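Local coordinates for protein quinoline 2-oxidoreductase large subunit (Pseudomonas putida, PDB 1T3Q) that probably hydroxylates quinoline at carbon 2, as the molybdopterin cytosine dinucleotide-bearing large subunit of a molybdenum hydroxylase of the xanthine dehydrogenase family, at residues L43-R49 / I115-A121; V71-W75 / L270-L275; R204-Q209 / R277-I282. All coordinates share one frame; numbering follows the deposited sequence.

Contact 1: residues L43-R49 / I115-A121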
ATOM      1  N   LEU B  43       3.960  15.103   4.270  1.00 19.45           N
ATOM      2  CA  LEU B  43       4.612  16.412   4.332  1.00 19.23           C
ATOM      3  C   LEU B  43       5.769  16.460   3.334  1.00 17.44           C
ATOM      4  O   LEU B  43       6.200  15.421   2.814  1.00 18.47           O
ATOM      5  CB  LEU B  43       5.119  16.696   5.753  1.00 19.15           C
ATOM      6  CG  LEU B  43       4.027  16.892   6.807  1.00 20.16           C
ATOM      7  CD1 LEU B  43       4.648  16.936   8.195  1.00 20.70           C
ATOM      8  CD2 LEU B  43       3.259  18.180   6.512  1.00 19.99           C
ATOM      9  N   HIS B  44       6.283  17.661   3.081  1.00 16.72           N
ATOM     10  CA  HIS B  44       7.344  17.854   2.103  1.00 17.54           C
ATOM     11  C   HIS B  44       8.605  18.513   2.634  1.00 19.08           C
ATOM     12  O   HIS B  44       8.543  19.461   3.420  1.00 19.34           O
ATOM     13  CB  HIS B  44       6.796  18.687   0.948  1.00 16.36           C
ATOM     14  CG  HIS B  44       5.551  18.117   0.348  1.00 17.56           C
ATOM     15  ND1 HIS B  44       5.547  17.433  -0.848  1.00 17.69           N
ATOM     16  CD2 HIS B  44       4.277  18.079   0.808  1.00 18.99           C
ATOM     17  CE1 HIS B  44       4.325  16.998  -1.099  1.00 17.50           C
ATOM     18  NE2 HIS B  44       3.536  17.376  -0.109  1.00 18.91           N
ATOM     19  N   VAL B  45       9.754  18.021   2.187  1.00 18.08           N
ATOM     20  CA  VAL B  45      11.017  18.590   2.635  1.00 19.84           C
ATOM     21  C   VAL B  45      11.696  19.387   1.525  1.00 20.72           C
ATOM     22  O   VAL B  45      11.603  19.039   0.344  1.00 20.15           O
ATOM     23  CB  VAL B  45      11.987  17.485   3.142  1.00 23.42           C
ATOM     24  CG1 VAL B  45      12.410  16.585   1.999  1.00 24.00           C
ATOM     25  CG2 VAL B  45      13.211  18.121   3.803  1.00 23.66           C
ATOM     26  N   ALA B  46      12.345  20.482   1.916  1.00 17.06           N
ATOM     27  CA  ALA B  46      13.098  21.332   0.998  1.00 17.52           C
ATOM     28  C   ALA B  46      14.431  21.554   1.693  1.00 18.38           C
ATOM     29  O   ALA B  46      14.505  21.478   2.921  1.00 18.32           O
ATOM     30  CB  ALA B  46      12.400  22.656   0.778  1.00 17.59           C
ATOM     31  N   SER B  47      15.474  21.838   0.925  1.00 18.82           N
ATOM     32  CA  SER B  47      16.792  22.029   1.514  1.00 20.82           C
ATOM     33  C   SER B  47      17.467  23.358   1.210  1.00 21.56           C
ATOM     34  O   SER B  47      17.282  23.943   0.139  1.00 21.57           O
ATOM     35  CB  SER B  47      17.729  20.905   1.053  1.00 22.04           C
ATOM     36  OG  SER B  47      17.219  19.630   1.405  1.00 25.73           O
ATOM     37  N   LEU B  48      18.239  23.838   2.178  1.00 19.37           N
ATOM     38  CA  LEU B  48      19.025  25.049   2.003  1.00 20.22           C
ATOM     39  C   LEU B  48      20.431  24.473   1.886  1.00 19.36           C
ATOM     40  O   LEU B  48      20.848  23.671   2.726  1.00 20.07           O
ATOM     41  CB  LEU B  48      18.943  25.966   3.226  1.00 18.84           C
ATOM     42  CG  LEU B  48      19.916  27.152   3.174  1.00 20.48           C
ATOM     43  CD1 LEU B  48      19.637  28.003   1.935  1.00 20.53           C
ATOM     44  CD2 LEU B  48      19.781  27.993   4.442  1.00 19.70           C
ATOM     45  N   ARG B  49      21.154  24.870   0.848  1.00 20.17           N
ATOM     46  CA  ARG B  49      22.493  24.350   0.620  1.00 20.20           C
ATOM     47  C   ARG B  49      23.589  25.395   0.737  1.00 20.21           C
ATOM     48  O   ARG B  49      23.333  26.599   0.684  1.00 19.29           O
ATOM     49  CB  ARG B  49      22.549  23.704  -0.762  1.00 20.70           C
ATOM     50  CG  ARG B  49      21.538  22.589  -0.921  1.00 21.67           C
ATOM     51  CD  ARG B  49      21.357  22.162  -2.362  1.00 22.66           C
ATOM     52  NE  ARG B  49      20.325  21.129  -2.436  1.00 21.77           N
ATOM     53  CZ  ARG B  49      20.545  19.834  -2.245  1.00 22.47           C
ATOM     54  NH1 ARG B  49      21.769  19.395  -1.981  1.00 19.84           N
ATOM     55  NH2 ARG B  49      19.532  18.978  -2.293  1.00 22.88           N
ATOM     56  N   ILE B 115      23.978  20.121   2.110  1.00 18.92           N
ATOM     57  CA  ILE B 115      22.816  20.586   2.853  1.00 20.06           C
ATOM     58  C   ILE B 115      23.231  21.192   4.194  1.00 21.03           C
ATOM     59  O   ILE B 115      24.029  20.609   4.920  1.00 20.13           O
ATOM     60  CB  ILE B 115      21.830  19.429   3.103  1.00 20.54           C
ATOM     61  CG1 ILE B 115      21.525  18.709   1.783  1.00 21.32           C
ATOM     62  CG2 ILE B 115      20.546  19.966   3.709  1.00 19.48           C
ATOM     63  CD1 ILE B 115      20.730  17.427   1.957  1.00 22.48           C
ATOM     64  N   VAL B 116      22.690  22.363   4.518  1.00 21.29           N
ATOM     65  CA  VAL B 116      23.009  23.017   5.784  1.00 22.63           C
ATOM     66  C   VAL B 116      21.764  23.122   6.655  1.00 22.56           C
ATOM     67  O   VAL B 116      21.849  23.350   7.863  1.00 23.12           O
ATOM     68  CB  VAL B 116      23.607  24.427   5.562  1.00 24.01           C
ATOM     69  CG1 VAL B 116      24.843  24.328   4.683  1.00 23.10           C
ATOM     70  CG2 VAL B 116      22.578  25.349   4.939  1.00 24.79           C
ATOM     71  N   ALA B 117      20.601  22.953   6.035  1.00 18.92           N
ATOM     72  CA  ALA B 117      19.338  23.007   6.754  1.00 18.45           C
ATOM     73  C   ALA B 117      18.222  22.393   5.926  1.00 19.23           C
ATOM     74  O   ALA B 117      18.250  22.449   4.698  1.00 18.27           O
ATOM     75  CB  ALA B 117      18.987  24.456   7.100  1.00 19.41           C
ATOM     76  N   VAL B 118      17.251  21.790   6.603  1.00 19.09           N
ATOM     77  CA  VAL B 118      16.107  21.199   5.924  1.00 19.44           C
ATOM     78  C   VAL B 118      14.816  21.732   6.530  1.00 20.74           C
ATOM     79  O   VAL B 118      14.735  22.003   7.734  1.00 22.23           O
ATOM     80  CB  VAL B 118      16.099  19.653   6.007  1.00 18.89           C
ATOM     81  CG1 VAL B 118      17.232  19.089   5.167  1.00 17.62           C
ATOM     82  CG2 VAL B 118      16.220  19.197   7.455  1.00 19.58           C
ATOM     83  N   VAL B 119      13.810  21.891   5.681  1.00 20.02           N
ATOM     84  CA  VAL B 119      12.516  22.380   6.114  1.00 18.07           C
ATOM     85  C   VAL B 119      11.439  21.395   5.683  1.00 18.54           C
ATOM     86  O   VAL B 119      11.439  20.924   4.544  1.00 19.30           O
ATOM     87  CB  VAL B 119      12.188  23.750   5.475  1.00 18.37           C
ATOM     88  CG1 VAL B 119      10.785  24.189   5.882  1.00 17.03           C
ATOM     89  CG2 VAL B 119      13.231  24.799   5.890  1.00 18.71           C
ATOM     90  N   VAL B 120      10.542  21.065   6.601  1.00 17.61           N
ATOM     91  CA  VAL B 120       9.428  20.183   6.286  1.00 16.92           C
ATOM     92  C   VAL B 120       8.176  21.050   6.380  1.00 17.63           C
ATOM     93  O   VAL B 120       7.945  21.719   7.393  1.00 17.87           O
ATOM     94  CB  VAL B 120       9.333  19.009   7.273  1.00 17.25           C
ATOM     95  CG1 VAL B 120       8.080  18.192   6.991  1.00 15.87           C
ATOM     96  CG2 VAL B 120      10.569  18.119   7.135  1.00 18.27           C
ATOM     97  N   ALA B 121       7.373  21.055   5.321  1.00 16.99           N
ATOM     98  CA  ALA B 121       6.165  21.869   5.306  1.00 17.08           C
ATOM     99  C   ALA B 121       5.009  21.180   4.576  1.00 18.44           C
ATOM    100  O   ALA B 121       5.166  20.090   4.030  1.00 16.10           O
ATOM    101  CB  ALA B 121       6.465  23.225   4.661  1.00 16.85           C
TER

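Contact 2: residues V71-W75 / L270-L275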
ATOM      1  N   VAL B  71       4.743  25.458   7.769  1.00 20.60           N
ATOM      2  CA  VAL B  71       5.997  24.830   8.163  1.00 20.01           C
ATOM      3  C   VAL B  71       5.823  24.061   9.464  1.00 21.49           C
ATOM      4  O   VAL B  71       5.269  24.578  10.434  1.00 21.19           O
ATOM      5  CB  VAL B  71       7.114  25.864   8.349  1.00 20.67           C
ATOM      6  CG1 VAL B  71       8.382  25.170   8.840  1.00 20.70           C
ATOM      7  CG2 VAL B  71       7.378  26.583   7.034  1.00 19.96           C
ATOM      8  N   GLU B  72       6.310  22.824   9.480  1.00 20.22           N
ATOM      9  CA  GLU B  72       6.193  21.973  10.653  1.00 22.32           C
ATOM     10  C   GLU B  72       7.523  21.749  11.353  1.00 22.07           C
ATOM     11  O   GLU B  72       7.561  21.383  12.528  1.00 23.03           O
ATOM     12  CB  GLU B  72       5.606  20.619  10.248  1.00 23.29           C
ATOM     13  CG  GLU B  72       4.209  20.709   9.673  1.00 26.13           C
ATOM     14  CD  GLU B  72       3.184  21.117  10.708  1.00 28.85           C
ATOM     15  OE1 GLU B  72       2.168  21.734  10.329  1.00 32.49           O
ATOM     16  OE2 GLU B  72       3.388  20.812  11.902  1.00 29.38           O
ATOM     17  N   LEU B  73       8.618  21.982  10.645  1.00 21.46           N
ATOM     18  CA  LEU B  73       9.920  21.731  11.236  1.00 22.34           C
ATOM     19  C   LEU B  73      11.074  22.272  10.414  1.00 22.04           C
ATOM     20  O   LEU B  73      11.012  22.311   9.187  1.00 20.96           O
ATOM     21  CB  LEU B  73      10.081  20.216  11.428  1.00 22.20           C
ATOM     22  CG  LEU B  73      11.395  19.575  11.898  1.00 24.64           C
ATOM     23  CD1 LEU B  73      11.124  18.123  12.261  1.00 22.18           C
ATOM     24  CD2 LEU B  73      12.459  19.660  10.811  1.00 24.11           C
ATOM     25  N   VAL B  74      12.127  22.701  11.103  1.00 20.07           N
ATOM     26  CA  VAL B  74      13.331  23.192  10.446  1.00 21.34           C
ATOM     27  C   VAL B  74      14.519  22.680  11.260  1.00 22.19           C
ATOM     28  O   VAL B  74      14.622  22.956  12.452  1.00 22.09           O
ATOM     29  CB  VAL B  74      13.385  24.731  10.392  1.00 21.94           C
ATOM     30  CG1 VAL B  74      14.670  25.173   9.712  1.00 23.11           C
ATOM     31  CG2 VAL B  74      12.184  25.272   9.634  1.00 20.84           C
ATOM     32  N   TRP B  75      15.399  21.922  10.613  1.00 22.24           N
ATOM     33  CA  TRP B  75      16.574  21.364  11.280  1.00 22.10           C
ATOM     34  C   TRP B  75      17.873  21.898  10.701  1.00 22.86           C
ATOM     35  O   TRP B  75      17.958  22.193   9.509  1.00 22.48           O
ATOM     36  CB  TRP B  75      16.613  19.839  11.136  1.00 22.33           C
ATOM     37  CG  TRP B  75      15.770  19.054  12.094  1.00 21.56           C
ATOM     38  CD1 TRP B  75      15.053  19.530  13.156  1.00 21.74           C
ATOM     39  CD2 TRP B  75      15.582  17.636  12.085  1.00 21.35           C
ATOM     40  NE1 TRP B  75      14.430  18.490  13.808  1.00 22.56           N
ATOM     41  CE2 TRP B  75      14.738  17.317  13.171  1.00 21.94           C
ATOM     42  CE3 TRP B  75      16.047  16.599  11.261  1.00 21.98           C
ATOM     43  CZ2 TRP B  75      14.348  16.005  13.457  1.00 23.39           C
ATOM     44  CZ3 TRP B  75      15.656  15.294  11.546  1.00 22.32           C
ATOM     45  CH2 TRP B  75      14.816  15.010  12.636  1.00 23.34           C
ATOM     46  N   LEU B 270      14.387  10.001   9.586  1.00 18.24           N
ATOM     47  CA  LEU B 270      14.532  10.726  10.840  1.00 17.32           C
ATOM     48  C   LEU B 270      13.412  11.748  10.993  1.00 17.45           C
ATOM     49  O   LEU B 270      12.839  11.897  12.067  1.00 17.74           O
ATOM     50  CB  LEU B 270      15.891  11.434  10.885  1.00 17.26           C
ATOM     51  CG  LEU B 270      17.125  10.528  10.958  1.00 18.24           C
ATOM     52  CD1 LEU B 270      18.383  11.372  10.895  1.00 17.41           C
ATOM     53  CD2 LEU B 270      17.094   9.714  12.246  1.00 19.27           C
ATOM     54  N   LEU B 271      13.096  12.438   9.904  1.00 16.94           N
ATOM     55  CA  LEU B 271      12.051  13.452   9.918  1.00 16.31           C
ATOM     56  C   LEU B 271      10.668  12.860  10.151  1.00 16.67           C
ATOM     57  O   LEU B 271       9.878  13.400  10.930  1.00 16.78           O
ATOM     58  CB  LEU B 271      12.077  14.241   8.606  1.00 15.42           C
ATOM     59  CG  LEU B 271      13.286  15.165   8.429  1.00 17.86           C
ATOM     60  CD1 LEU B 271      13.398  15.616   6.977  1.00 18.69           C
ATOM     61  CD2 LEU B 271      13.145  16.370   9.367  1.00 17.52           C
ATOM     62  N   SER B 272      10.366  11.752   9.481  1.00 15.45           N
ATOM     63  CA  SER B 272       9.065  11.131   9.657  1.00 15.05           C
ATOM     64  C   SER B 272       8.914  10.616  11.081  1.00 15.73           C
ATOM     65  O   SER B 272       7.839  10.712  11.670  1.00 16.17           O
ATOM     66  CB  SER B 272       8.868   9.977   8.674  1.00 14.64           C
ATOM     67  OG  SER B 272       7.609   9.367   8.899  1.00 15.97           O
ATOM     68  N   ARG B 273       9.987  10.066  11.642  1.00 17.26           N
ATOM     69  CA  ARG B 273       9.904   9.565  13.011  1.00 17.88           C
ATOM     70  C   ARG B 273       9.657  10.742  13.952  1.00 17.77           C
ATOM     71  O   ARG B 273       8.849  10.654  14.865  1.00 19.55           O
ATOM     72  CB  ARG B 273      11.194   8.846  13.411  1.00 17.91           C
ATOM     73  CG  ARG B 273      11.139   8.239  14.816  1.00 19.63           C
ATOM     74  CD  ARG B 273      12.393   7.437  15.149  1.00 20.24           C
ATOM     75  NE  ARG B 273      13.588   8.274  15.115  1.00 21.60           N
ATOM     76  CZ  ARG B 273      14.811   7.850  15.416  1.00 22.57           C
ATOM     77  NH1 ARG B 273      15.838   8.690  15.356  1.00 20.68           N
ATOM     78  NH2 ARG B 273      15.007   6.590  15.785  1.00 23.36           N
ATOM     79  N   ALA B 274      10.351  11.848  13.714  1.00 19.22           N
ATOM     80  CA  ALA B 274      10.210  13.032  14.555  1.00 19.80           C
ATOM     81  C   ALA B 274       8.830  13.687  14.477  1.00 21.07           C
ATOM     82  O   ALA B 274       8.297  14.140  15.486  1.00 20.06           O
ATOM     83  CB  ALA B 274      11.288  14.057  14.192  1.00 19.23           C
ATOM     84  N   LEU B 275       8.241  13.720  13.285  1.00 19.97           N
ATOM     85  CA  LEU B 275       6.943  14.364  13.102  1.00 20.51           C
ATOM     86  C   LEU B 275       5.717  13.464  13.217  1.00 19.89           C
ATOM     87  O   LEU B 275       4.601  13.957  13.379  1.00 19.30           O
ATOM     88  CB  LEU B 275       6.912  15.080  11.745  1.00 18.89           C
ATOM     89  CG  LEU B 275       7.945  16.187  11.524  1.00 22.68           C
ATOM     90  CD1 LEU B 275       7.954  16.604  10.056  1.00 22.81           C
ATOM     91  CD2 LEU B 275       7.623  17.376  12.420  1.00 23.74           C
TER

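Contact 3: residues R204-Q209 / R277-I282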
ATOM      1  N   ARG B 204      16.402  11.850  -7.978  1.00 15.90           N
ATOM      2  CA  ARG B 204      16.303  11.013  -6.790  1.00 17.11           C
ATOM      3  C   ARG B 204      15.104  11.409  -5.945  1.00 17.03           C
ATOM      4  O   ARG B 204      14.630  12.546  -5.998  1.00 17.84           O
ATOM      5  CB  ARG B 204      17.574  11.122  -5.946  1.00 16.45           C
ATOM      6  CG  ARG B 204      18.842  10.691  -6.674  1.00 19.15           C
ATOM      7  CD  ARG B 204      20.062  11.008  -5.823  1.00 19.29           C
ATOM      8  NE  ARG B 204      20.111  12.422  -5.465  1.00 18.21           N
ATOM      9  CZ  ARG B 204      20.912  12.925  -4.532  1.00 22.57           C
ATOM     10  NH1 ARG B 204      20.891  14.226  -4.265  1.00 23.25           N
ATOM     11  NH2 ARG B 204      21.731  12.126  -3.858  1.00 21.12           N
ATOM     12  N   GLY B 205      14.620  10.459  -5.157  1.00 17.44           N
ATOM     13  CA  GLY B 205      13.482  10.730  -4.308  1.00 17.96           C
ATOM     14  C   GLY B 205      13.248   9.613  -3.320  1.00 17.46           C
ATOM     15  O   GLY B 205      13.676   8.481  -3.533  1.00 17.40           O
ATOM     16  N   ALA B 206      12.576   9.939  -2.225  1.00 16.50           N
ATOM     17  CA  ALA B 206      12.266   8.959  -1.204  1.00 15.98           C
ATOM     18  C   ALA B 206      11.149   9.493  -0.316  1.00 17.59           C
ATOM     19  O   ALA B 206      10.990  10.703  -0.163  1.00 17.78           O
ATOM     20  CB  ALA B 206      13.512   8.653  -0.371  1.00 14.70           C
ATOM     21  N   VAL B 207      10.368   8.579   0.250  1.00 16.89           N
ATOM     22  CA  VAL B 207       9.267   8.933   1.133  1.00 18.23           C
ATOM     23  C   VAL B 207       9.317   7.970   2.309  1.00 18.70           C
ATOM     24  O   VAL B 207       9.336   6.753   2.120  1.00 18.35           O
ATOM     25  CB  VAL B 207       7.889   8.781   0.431  1.00 19.72           C
ATOM     26  CG1 VAL B 207       6.771   9.183   1.381  1.00 21.91           C
ATOM     27  CG2 VAL B 207       7.846   9.641  -0.822  1.00 17.47           C
ATOM     28  N   ALA B 208       9.354   8.514   3.520  1.00 17.14           N
ATOM     29  CA  ALA B 208       9.401   7.684   4.714  1.00 18.63           C
ATOM     30  C   ALA B 208       8.109   7.794   5.509  1.00 19.20           C
ATOM     31  O   ALA B 208       7.502   8.859   5.588  1.00 18.26           O
ATOM     32  CB  ALA B 208      10.589   8.092   5.590  1.00 18.90           C
ATOM     33  N   GLN B 209       7.691   6.680   6.091  1.00 19.79           N
ATOM     34  CA  GLN B 209       6.494   6.656   6.905  1.00 20.15           C
ATOM     35  C   GLN B 209       6.810   5.890   8.178  1.00 20.88           C
ATOM     36  O   GLN B 209       6.965   4.663   8.158  1.00 19.21           O
ATOM     37  CB  GLN B 209       5.338   5.974   6.168  1.00 22.90           C
ATOM     38  CG  GLN B 209       4.031   5.972   6.958  1.00 24.60           C
ATOM     39  CD  GLN B 209       2.886   5.349   6.183  1.00 28.62           C
ATOM     40  OE1 GLN B 209       1.837   5.968   5.996  1.00 30.56           O
ATOM     41  NE2 GLN B 209       3.083   4.119   5.727  1.00 28.55           N
ATOM     42  N   ARG B 277       4.489  11.737  10.858  1.00 19.91           N
ATOM     43  CA  ARG B 277       3.767  11.825   9.590  1.00 21.94           C
ATOM     44  C   ARG B 277       4.718  11.491   8.445  1.00 20.53           C
ATOM     45  O   ARG B 277       5.936  11.575   8.598  1.00 18.80           O
ATOM     46  CB  ARG B 277       3.200  13.233   9.396  1.00 24.47           C
ATOM     47  CG  ARG B 277       2.130  13.593  10.410  1.00 29.66           C
ATOM     48  CD  ARG B 277       1.669  15.019  10.256  1.00 33.90           C
ATOM     49  NE  ARG B 277       1.022  15.255   8.969  1.00 37.47           N
ATOM     50  CZ  ARG B 277       0.508  16.426   8.607  1.00 37.75           C
ATOM     51  NH1 ARG B 277       0.568  17.463   9.437  1.00 36.19           N
ATOM     52  NH2 ARG B 277      -0.062  16.562   7.416  1.00 36.43           N
ATOM     53  N   PRO B 278       4.174  11.096   7.283  1.00 18.46           N
ATOM     54  CA  PRO B 278       5.048  10.766   6.154  1.00 20.16           C
ATOM     55  C   PRO B 278       5.812  12.001   5.692  1.00 18.39           C
ATOM     56  O   PRO B 278       5.296  13.121   5.743  1.00 19.03           O
ATOM     57  CB  PRO B 278       4.068  10.267   5.084  1.00 19.76           C
ATOM     58  CG  PRO B 278       2.913   9.771   5.869  1.00 19.52           C
ATOM     59  CD  PRO B 278       2.768  10.821   6.948  1.00 20.84           C
ATOM     60  N   VAL B 279       7.048  11.798   5.253  1.00 17.73           N
ATOM     61  CA  VAL B 279       7.873  12.898   4.766  1.00 17.00           C
ATOM     62  C   VAL B 279       8.398  12.548   3.386  1.00 17.89           C
ATOM     63  O   VAL B 279       9.100  11.548   3.204  1.00 17.02           O
ATOM     64  CB  VAL B 279       9.057  13.178   5.707  1.00 17.68           C
ATOM     65  CG1 VAL B 279       9.918  14.296   5.134  1.00 17.82           C
ATOM     66  CG2 VAL B 279       8.539  13.550   7.091  1.00 17.42           C
ATOM     67  N   ARG B 280       8.053  13.392   2.421  1.00 18.48           N
ATOM     68  CA  ARG B 280       8.420  13.204   1.028  1.00 18.50           C
ATOM     69  C   ARG B 280       9.564  14.090   0.557  1.00 17.99           C
ATOM     70  O   ARG B 280       9.548  15.309   0.756  1.00 17.72           O
ATOM     71  CB  ARG B 280       7.178  13.464   0.165  1.00 17.94           C
ATOM     72  CG  ARG B 280       7.363  13.455  -1.353  1.00 16.41           C
ATOM     73  CD  ARG B 280       5.991  13.721  -1.964  1.00 18.00           C
ATOM     74  NE  ARG B 280       5.885  13.539  -3.407  1.00 20.61           N
ATOM     75  CZ  ARG B 280       6.141  14.480  -4.307  1.00 19.17           C
ATOM     76  NH1 ARG B 280       5.999  14.216  -5.596  1.00 21.34           N
ATOM     77  NH2 ARG B 280       6.545  15.683  -3.922  1.00 20.30           N
ATOM     78  N   TRP B 281      10.556  13.457  -0.066  1.00 15.39           N
ATOM     79  CA  TRP B 281      11.705  14.153  -0.630  1.00 17.14           C
ATOM     80  C   TRP B 281      11.810  13.822  -2.115  1.00 17.37           C
ATOM     81  O   TRP B 281      12.146  12.697  -2.479  1.00 17.30           O
ATOM     82  CB  TRP B 281      13.009  13.720   0.050  1.00 16.34           C
ATOM     83  CG  TRP B 281      14.253  14.083  -0.737  1.00 16.42           C
ATOM     84  CD1 TRP B 281      14.672  15.337  -1.080  1.00 17.17           C
ATOM     85  CD2 TRP B 281      15.229  13.175  -1.275  1.00 18.28           C
ATOM     86  NE1 TRP B 281      15.844  15.269  -1.796  1.00 17.63           N
ATOM     87  CE2 TRP B 281      16.210  13.956  -1.931  1.00 20.41           C
ATOM     88  CE3 TRP B 281      15.371  11.780  -1.262  1.00 19.13           C
ATOM     89  CZ2 TRP B 281      17.321  13.388  -2.570  1.00 20.37           C
ATOM     90  CZ3 TRP B 281      16.477  11.212  -1.896  1.00 19.25           C
ATOM     91  CH2 TRP B 281      17.437  12.019  -2.542  1.00 21.09           C
ATOM     92  N   ILE B 282      11.501  14.798  -2.963  1.00 18.19           N
ATOM     93  CA  ILE B 282      11.610  14.634  -4.409  1.00 17.62           C
ATOM     94  C   ILE B 282      12.462  15.820  -4.844  1.00 17.32           C
ATOM     95  O   ILE B 282      12.000  16.962  -4.846  1.00 17.26           O
ATOM     96  CB  ILE B 282      10.228  14.706  -5.107  1.00 16.78           C
ATOM     97  CG1 ILE B 282       9.324  13.577  -4.605  1.00 17.28           C
ATOM     98  CG2 ILE B 282      10.410  14.627  -6.618  1.00 19.17           C
ATOM     99  CD1 ILE B 282       9.819  12.174  -4.950  1.00 19.88           C
TER

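Contact 1: residues L43-R49 / I115-A121
Leu48 faces both Val116 and Ala117, forming a classic beta bulge in the antiparallel pair of strands 43-49 and 115-121 in the hammerhead domain. Its carbonyl O accepts from Val116 N at 2.9 Å, nearly straight at 178°, and only weakly from Ala117 N, while Leu48 N gives its hydrogen to Ala117 O. Beyond the bulge the pairing is regular, with Ala46 bonded both ways to Val119. With CG1 of Val116 anti to the carbonyl carbon (chi1 -57°), CG2 falls between N and the carbonyl carbon and meets Leu48 CG at 3.7 Å. At the other end Leu43 CB meets Val120 CG1 at 3.5 Å, the two side chains crossing at about a right angle. Ile115 lays CG1 over one face of the Arg49 guanidinium and brings CG2 to 4.0 Å from Ser47 CB. With an alanine here, the guanidinium face would probably lose its apolar cover and Ser47 CB a neighbour. Farther out, Glu287 pairs with Arg49 NH2 and Gly113 O takes NH1. Helix 124-131 packs on Ala46 and Ala121, whereas helix 263-275 touches Val120. Where His44 and Ala121 pair, Ala121 O receives His44 N at 2.8 Å and also lies in the plane of the imidazole, at its edge.

Contact 2: residues V71-W75 / L270-L275
A methyl group of Leu271 sits over the face of the Trp75 indole: CD2 is 3.6 Å from the centroid of the six-membered ring and 20° off its normal, a CH-pi contact made with the two side chains running antiparallel alongside one another. Leu73 CD2 lies against the same face and meets Leu271 CD2 at 3.7 Å, so that two leucines from different segments share one side of the ring. At the ring edge, in its plane, stands Leu270 CB, 3.9 Å from Trp75 CZ3; Ala274 CB comes in obliquely to CZ2 at 3.7 Å, and Leu270 O lies near CH2. CG of Leu73 is anti to the backbone N (chi1 174°), aiming the branch point at the helix; Leu73 CD1 then meets Leu275 CD2 at 3.6 Å. No hydrogen bond joins the segments, and the packing is mainly apolar, strand on helix; the axes of the two short segments approach to 10.2 Å. Glu72 and Leu73 form a classic beta bulge opposite Val120. Strand 71-76 is outermost in its sheet within this chain, next to 115-121. Helix 263-275 continues across the same sheet, its Leu271 and Leu275 reaching Val120, Val45 and Leu43, while Val74 turns to helix 63-67.

Contact 3: residues R204-Q209 / R277-I282
One face of the Trp281 indole rests against the backbone of Arg204 and Gly205. Gly205 CA stands 3.6 Å above the plane of the Trp281 ring, offset toward its rim, and makes an off-centre CH-pi contact. At the edge, in plane, Ala206 CB approaches Trp281 CE3 at 3.7 Å. The Arg204 guanidinium is turned 78° from the indole, too steep for a stack; instead Trp281 CH2 lies over one of its faces, toward the rim, and also touches Arg204 CB at 3.5 Å. A bend at chi3 (-56°) folds the arginine, whose NH1 forms a salt bridge with Glu283. The second guanidinium, that of Arg280, has CG1 of Ile282, in its own strand, over the centre of one face; its NH1 is held by Ala35 O, and Arg280 packs on Glu37 of the neighbouring small subunit chain. These groups are carried by a regular antiparallel pair: Ala206 and Trp281 exchange two bonds of 2.8 Å between N and O, and Ala208 and Val279 exchange two longer ones. Gly205, lacking a side chain, lets Ile282 CD1 come to 4.0 Å from its CA. On the opposite sheet face from Ile282, helix 263-275 packs against Ala208, Val279 and Trp281. Strand 279-282 is flanked on its other side by the parallel strand 43-49, and strand 205-211 by strand 216-221.

The three contacts belong to one mixed sheet and the helix packed on it, their centres only 10 to 12 Å apart. Contacts 1 and 2 join where Val120 O meets Glu72 N at 2.9 Å, extending the sheet to strand 71-76. Contact 1 is tied to contact 3 by Leu43 O and Arg280 N, 2.8 Å apart, so strands of the hammerhead and molybdopterin-binding regions continue side by side. Contacts 2 and 3 meet at the end of helix 263-275, where Ser272 OG lies 2.8 Å from Arg277 O. Contact 3 lies outside the first shell of the active site: the Arg204 side chain is about 12 Å from the bound dioxosulfidomolybdenum ion and about 11 Å from the pterin cytosine dinucleotide.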